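Local atomic coordinates of flagellar biosynthetic protein FlhB (Shewanella putrefaciens CN-32, PDB entry 6Z0W), a protein that is probably required to form the rod of the flagellar basal body and to export flagellar proteins, here represented by its cytoplasmic domain. Residues 23-31 against 70-78. Sequence-based numbering, arbitrary orientation.
Sequences EHYAVAVKY and LARAIYHTT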
ATOM      1  N   GLU A  23      10.119  12.990   1.427  1.00 51.06           N
ATOM      2  CA  GLU A  23       9.993  11.845   0.541  1.00 50.75           C
ATOM      3  C   GLU A  23       8.866  10.988   1.130  1.00 49.99           C
ATOM      4  O   GLU A  23       8.974  10.461   2.240  1.00 51.54           O
ATOM      5  CB  GLU A  23      11.317  11.087   0.398  1.00 51.76           C
ATOM      6  CG  GLU A  23      11.263   9.836  -0.462  1.00 55.62           C
ATOM      7  CD  GLU A  23      11.351  10.100  -1.957  1.00 62.25           C
ATOM      8  OE1 GLU A  23      12.364   9.709  -2.586  1.00 65.18           O
ATOM      9  OE2 GLU A  23      10.407  10.698  -2.509  1.00 63.97           O
ATOM     10  N   HIS A  24       7.763  10.934   0.385  1.00 46.26           N
ATOM     11  CA  HIS A  24       6.503  10.339   0.813  1.00 43.85           C
ATOM     12  C   HIS A  24       6.132   9.208  -0.133  1.00 44.15           C
ATOM     13  O   HIS A  24       6.378   9.288  -1.337  1.00 48.45           O
ATOM     14  CB  HIS A  24       5.369  11.387   0.831  1.00 45.03           C
ATOM     15  CG  HIS A  24       5.628  12.530   1.765  1.00 53.02           C
ATOM     16  ND1 HIS A  24       5.335  12.473   3.112  1.00 54.68           N
ATOM     17  CD2 HIS A  24       6.200  13.739   1.555  1.00 55.47           C
ATOM     18  CE1 HIS A  24       5.695  13.607   3.686  1.00 55.11           C
ATOM     19  NE2 HIS A  24       6.218  14.392   2.762  1.00 56.83           N
ATOM     20  N   TYR A  25       5.515   8.168   0.422  1.00 38.34           N
ATOM     21  CA  TYR A  25       5.066   7.003  -0.327  1.00 37.43           C
ATOM     22  C   TYR A  25       3.608   6.719   0.013  1.00 39.67           C
ATOM     23  O   TYR A  25       3.217   6.832   1.178  1.00 44.38           O
ATOM     24  CB  TYR A  25       5.892   5.778   0.047  1.00 37.51           C
ATOM     25  CG  TYR A  25       7.285   5.743  -0.503  1.00 43.38           C
ATOM     26  CD1 TYR A  25       7.564   5.003  -1.627  1.00 45.06           C
ATOM     27  CD2 TYR A  25       8.319   6.438   0.111  1.00 46.21           C
ATOM     28  CE1 TYR A  25       8.820   4.927  -2.129  1.00 49.13           C
ATOM     29  CE2 TYR A  25       9.588   6.386  -0.392  1.00 51.22           C
ATOM     30  CZ  TYR A  25       9.829   5.623  -1.524  1.00 55.58           C
ATOM     31  OH  TYR A  25      11.083   5.527  -2.074  1.00 65.07           O
ATOM     32  N   ALA A  26       2.813   6.337  -0.988  1.00 37.16           N
ATOM     33  CA  ALA A  26       1.459   5.829  -0.761  1.00 36.39           C
ATOM     34  C   ALA A  26       1.175   4.763  -1.801  1.00 36.48           C
ATOM     35  O   ALA A  26       1.393   5.004  -2.992  1.00 41.79           O
ATOM     36  CB  ALA A  26       0.387   6.937  -0.862  1.00 36.70           C
ATOM     37  N   VAL A  27       0.672   3.606  -1.371  1.00 31.99           N
ATOM     38  CA  VAL A  27       0.222   2.580  -2.306  1.00 32.86           C
ATOM     39  C   VAL A  27      -1.204   2.189  -1.935  1.00 33.08           C
ATOM     40  O   VAL A  27      -1.483   1.841  -0.776  1.00 30.44           O
ATOM     41  CB  VAL A  27       1.160   1.358  -2.330  1.00 33.38           C
ATOM     42  CG1 VAL A  27       2.484   1.729  -3.025  1.00 30.54           C
ATOM     43  CG2 VAL A  27       1.428   0.857  -0.914  1.00 34.65           C
ATOM     44  N   ALA A  28      -2.118   2.313  -2.902  1.00 32.97           N
ATOM     45  CA  ALA A  28      -3.510   1.926  -2.703  1.00 30.97           C
ATOM     46  C   ALA A  28      -3.652   0.450  -3.076  1.00 30.15           C
ATOM     47  O   ALA A  28      -3.459   0.066  -4.248  1.00 30.22           O
ATOM     48  CB  ALA A  28      -4.452   2.815  -3.532  1.00 29.63           C
ATOM     49  N   VAL A  29      -3.997  -0.374  -2.086  1.00 30.49           N
ATOM     50  CA  VAL A  29      -4.023  -1.827  -2.229  1.00 29.03           C
ATOM     51  C   VAL A  29      -5.471  -2.317  -2.268  1.00 29.58           C
ATOM     52  O   VAL A  29      -6.317  -1.856  -1.491  1.00 27.36           O
ATOM     53  CB  VAL A  29      -3.229  -2.493  -1.084  1.00 30.21           C
ATOM     54  CG1 VAL A  29      -3.275  -4.049  -1.181  1.00 31.34           C
ATOM     55  CG2 VAL A  29      -1.785  -1.994  -1.084  1.00 27.35           C
ATOM     56  N   LYS A  30      -5.747  -3.280  -3.155  1.00 32.52           N
ATOM     57  CA  LYS A  30      -7.059  -3.916  -3.229  1.00 32.67           C
ATOM     58  C   LYS A  30      -6.918  -5.433  -3.165  1.00 33.63           C
ATOM     59  O   LYS A  30      -5.980  -5.998  -3.732  1.00 33.44           O
ATOM     60  CB  LYS A  30      -7.812  -3.528  -4.526  1.00 32.93           C
ATOM     61  CG  LYS A  30      -9.285  -3.990  -4.584  1.00 33.22           C
ATOM     62  CD  LYS A  30      -9.991  -3.335  -5.785  1.00 33.26           C
ATOM     63  CE  LYS A  30     -11.512  -3.611  -5.824  1.00 35.58           C
ATOM     64  NZ  LYS A  30     -12.181  -3.254  -4.529  1.00 34.15           N
ATOM     65  N   TYR A  31      -7.847  -6.078  -2.462  1.00 35.22           N
ATOM     66  CA  TYR A  31      -7.977  -7.533  -2.439  1.00 38.09           C
ATOM     67  C   TYR A  31      -9.320  -7.895  -3.052  1.00 37.79           C
ATOM     68  O   TYR A  31     -10.369  -7.545  -2.503  1.00 39.46           O
ATOM     69  CB  TYR A  31      -7.894  -8.087  -1.021  1.00 37.24           C
ATOM     70  CG  TYR A  31      -8.046  -9.609  -0.912  1.00 36.47           C
ATOM     71  CD1 TYR A  31      -7.052 -10.455  -1.406  1.00 33.62           C
ATOM     72  CD2 TYR A  31      -9.175 -10.188  -0.310  1.00 34.80           C
ATOM     73  CE1 TYR A  31      -7.161 -11.825  -1.312  1.00 33.47           C
ATOM     74  CE2 TYR A  31      -9.304 -11.592  -0.196  1.00 32.24           C
ATOM     75  CZ  TYR A  31      -8.300 -12.401  -0.706  1.00 33.43           C
ATOM     76  OH  TYR A  31      -8.385 -13.779  -0.622  1.00 32.63           O
ATOM     77  N   LEU A  70       6.915  -1.437   4.535  1.00 36.63           N
ATOM     78  CA  LEU A  70       5.960  -2.150   3.682  1.00 33.74           C
ATOM     79  C   LEU A  70       5.497  -1.268   2.532  1.00 33.81           C
ATOM     80  O   LEU A  70       5.460  -1.710   1.373  1.00 32.96           O
ATOM     81  CB  LEU A  70       4.759  -2.620   4.519  1.00 29.73           C
ATOM     82  CG  LEU A  70       3.770  -3.512   3.784  1.00 30.16           C
ATOM     83  CD1 LEU A  70       4.524  -4.761   3.271  1.00 29.58           C
ATOM     84  CD2 LEU A  70       2.614  -3.941   4.723  1.00 29.23           C
ATOM     85  N   ALA A  71       5.115  -0.024   2.851  1.00 34.58           N
ATOM     86  CA  ALA A  71       4.773   0.954   1.816  1.00 35.66           C
ATOM     87  C   ALA A  71       5.864   1.040   0.757  1.00 34.43           C
ATOM     88  O   ALA A  71       5.575   0.982  -0.443  1.00 34.41           O
ATOM     89  CB  ALA A  71       4.530   2.336   2.441  1.00 35.55           C
ATOM     90  N   ARG A  72       7.128   1.174   1.186  1.00 35.65           N
ATOM     91  CA  ARG A  72       8.237   1.308   0.232  1.00 35.85           C
ATOM     92  C   ARG A  72       8.467   0.010  -0.549  1.00 36.46           C
ATOM     93  O   ARG A  72       8.666   0.035  -1.776  1.00 35.38           O
ATOM     94  CB  ARG A  72       9.531   1.716   0.958  1.00 33.88           C
ATOM     95  CG  ARG A  72       9.522   3.121   1.541  1.00 37.75           C
ATOM     96  CD  ARG A  72      10.936   3.636   1.873  1.00 40.40           C
ATOM     97  NE  ARG A  72      11.714   2.655   2.629  1.00 45.29           N
ATOM     98  CZ  ARG A  72      11.732   2.575   3.957  1.00 47.22           C
ATOM     99  NH1 ARG A  72      11.035   3.445   4.676  1.00 46.84           N
ATOM    100  NH2 ARG A  72      12.469   1.645   4.562  1.00 44.94           N
ATOM    101  N   ALA A  73       8.448  -1.128   0.146  1.00 36.36           N
ATOM    102  CA  ALA A  73       8.658  -2.403  -0.535  1.00 36.33           C
ATOM    103  C   ALA A  73       7.563  -2.675  -1.569  1.00 35.75           C
ATOM    104  O   ALA A  73       7.848  -3.146  -2.677  1.00 35.20           O
ATOM    105  CB  ALA A  73       8.729  -3.526   0.483  1.00 36.08           C
ATOM    106  N   ILE A  74       6.308  -2.367  -1.238  1.00 35.39           N
ATOM    107  CA  ILE A  74       5.237  -2.522  -2.220  1.00 35.58           C
ATOM    108  C   ILE A  74       5.495  -1.627  -3.425  1.00 36.23           C
ATOM    109  O   ILE A  74       5.464  -2.077  -4.574  1.00 34.78           O
ATOM    110  CB  ILE A  74       3.868  -2.205  -1.597  1.00 35.96           C
ATOM    111  CG1 ILE A  74       3.460  -3.233  -0.557  1.00 33.40           C
ATOM    112  CG2 ILE A  74       2.802  -2.171  -2.678  1.00 34.97           C
ATOM    113  CD1 ILE A  74       2.311  -2.749   0.285  1.00 29.90           C
ATOM    114  N   TYR A  75       5.733  -0.335  -3.174  1.00 38.90           N
ATOM    115  CA  TYR A  75       5.923   0.620  -4.263  1.00 37.95           C
ATOM    116  C   TYR A  75       7.016   0.154  -5.224  1.00 38.72           C
ATOM    117  O   TYR A  75       6.829   0.179  -6.451  1.00 37.24           O
ATOM    118  CB  TYR A  75       6.258   2.001  -3.694  1.00 38.31           C
ATOM    119  CG  TYR A  75       6.305   3.092  -4.750  1.00 37.84           C
ATOM    120  CD1 TYR A  75       5.199   3.896  -4.982  1.00 35.76           C
ATOM    121  CD2 TYR A  75       7.448   3.295  -5.533  1.00 40.86           C
ATOM    122  CE1 TYR A  75       5.220   4.880  -5.951  1.00 44.46           C
ATOM    123  CE2 TYR A  75       7.486   4.295  -6.513  1.00 46.55           C
ATOM    124  CZ  TYR A  75       6.369   5.081  -6.716  1.00 49.67           C
ATOM    125  OH  TYR A  75       6.358   6.077  -7.674  1.00 57.21           O
ATOM    126  N   HIS A  76       8.144  -0.316  -4.675  1.00 38.57           N
ATOM    127  CA  HIS A  76       9.319  -0.653  -5.477  1.00 42.49           C
ATOM    128  C   HIS A  76       9.163  -1.932  -6.272  1.00 40.48           C
ATOM    129  O   HIS A  76       9.905  -2.115  -7.244  1.00 41.94           O
ATOM    130  CB  HIS A  76      10.553  -0.792  -4.592  1.00 46.39           C
ATOM    131  CG  HIS A  76      10.974   0.488  -3.954  1.00 54.75           C
ATOM    132  ND1 HIS A  76      11.510   0.545  -2.685  1.00 56.15           N
ATOM    133  CD2 HIS A  76      10.933   1.760  -4.405  1.00 55.85           C
ATOM    134  CE1 HIS A  76      11.782   1.799  -2.383  1.00 56.53           C
ATOM    135  NE2 HIS A  76      11.440   2.556  -3.409  1.00 58.14           N
ATOM    136  N   THR A  77       8.224  -2.808  -5.884  1.00 39.13           N
ATOM    137  CA  THR A  77       8.144  -4.174  -6.385  1.00 38.41           C
ATOM    138  C   THR A  77       6.845  -4.494  -7.126  1.00 38.28           C
ATOM    139  O   THR A  77       6.693  -5.624  -7.612  1.00 39.15           O
ATOM    140  CB  THR A  77       8.286  -5.167  -5.225  1.00 36.02           C
ATOM    141  OG1 THR A  77       7.146  -5.057  -4.360  1.00 35.98           O
ATOM    142  CG2 THR A  77       9.562  -4.933  -4.432  1.00 32.38           C
ATOM    143  N   THR A  78       5.908  -3.550  -7.214  1.00 34.89           N
ATOM    144  CA  THR A  78       4.567  -3.802  -7.728  1.00 33.67           C
ATOM    145  C   THR A  78       4.157  -2.648  -8.629  1.00 35.99           C
ATOM    146  O   THR A  78       3.915  -1.544  -8.120  1.00 39.29           O
ATOM    147  CB  THR A  78       3.551  -3.932  -6.574  1.00 29.91           C
ATOM    148  OG1 THR A  78       4.081  -4.786  -5.555  1.00 32.76           O
ATOM    149  CG2 THR A  78       2.215  -4.498  -7.084  1.00 28.10           C
TER
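Strand 25-30 of the mixed beta-sheet in the FlhB cytoplasmic domain packs against helix 68-77 through Tyr25, Val27 and Val29. The axes of strand 25-30 and of segment 70-77 of the helix approach to 7.7 Å and cross at 70°. The Tyr25 side chain leaves the strand toward the helix. Arg72 CG sits over the centre of one face of the Tyr25 ring, a CH-pi contact 3.7 Å from the centroid. The edge of the same ring points at the face of Tyr75 in a T-shaped pair, with planes at 86°. The hydroxyl takes a bent hydrogen bond from His76, NE2 to Tyr25 OH 3.3 Å; His130, in the engineered C-terminal tag, is also hydrogen-bonded to this oxygen. Further along the strand, Val27 divides its branches. Val27 CG1, anti to the carbonyl carbon (chi1 -72°), reaches Tyr75 CB at 3.8 Å. Val27 CG2 meets Ile74 CG2 at 3.8 Å. Val29 touches Ile74 more loosely. On the Tyr75 ring, Lys44 makes a cation-pi contact. With an alanine at Tyr25, the Arg72 methylenes and the Tyr75 face would probably lose their aromatic partner, and His76 NE2 this acceptor. The interface is thus apolar along the valines and aromatic at Tyr25, whose hydroxyl, shared with a tag histidine, may be differently surrounded in the natural protein.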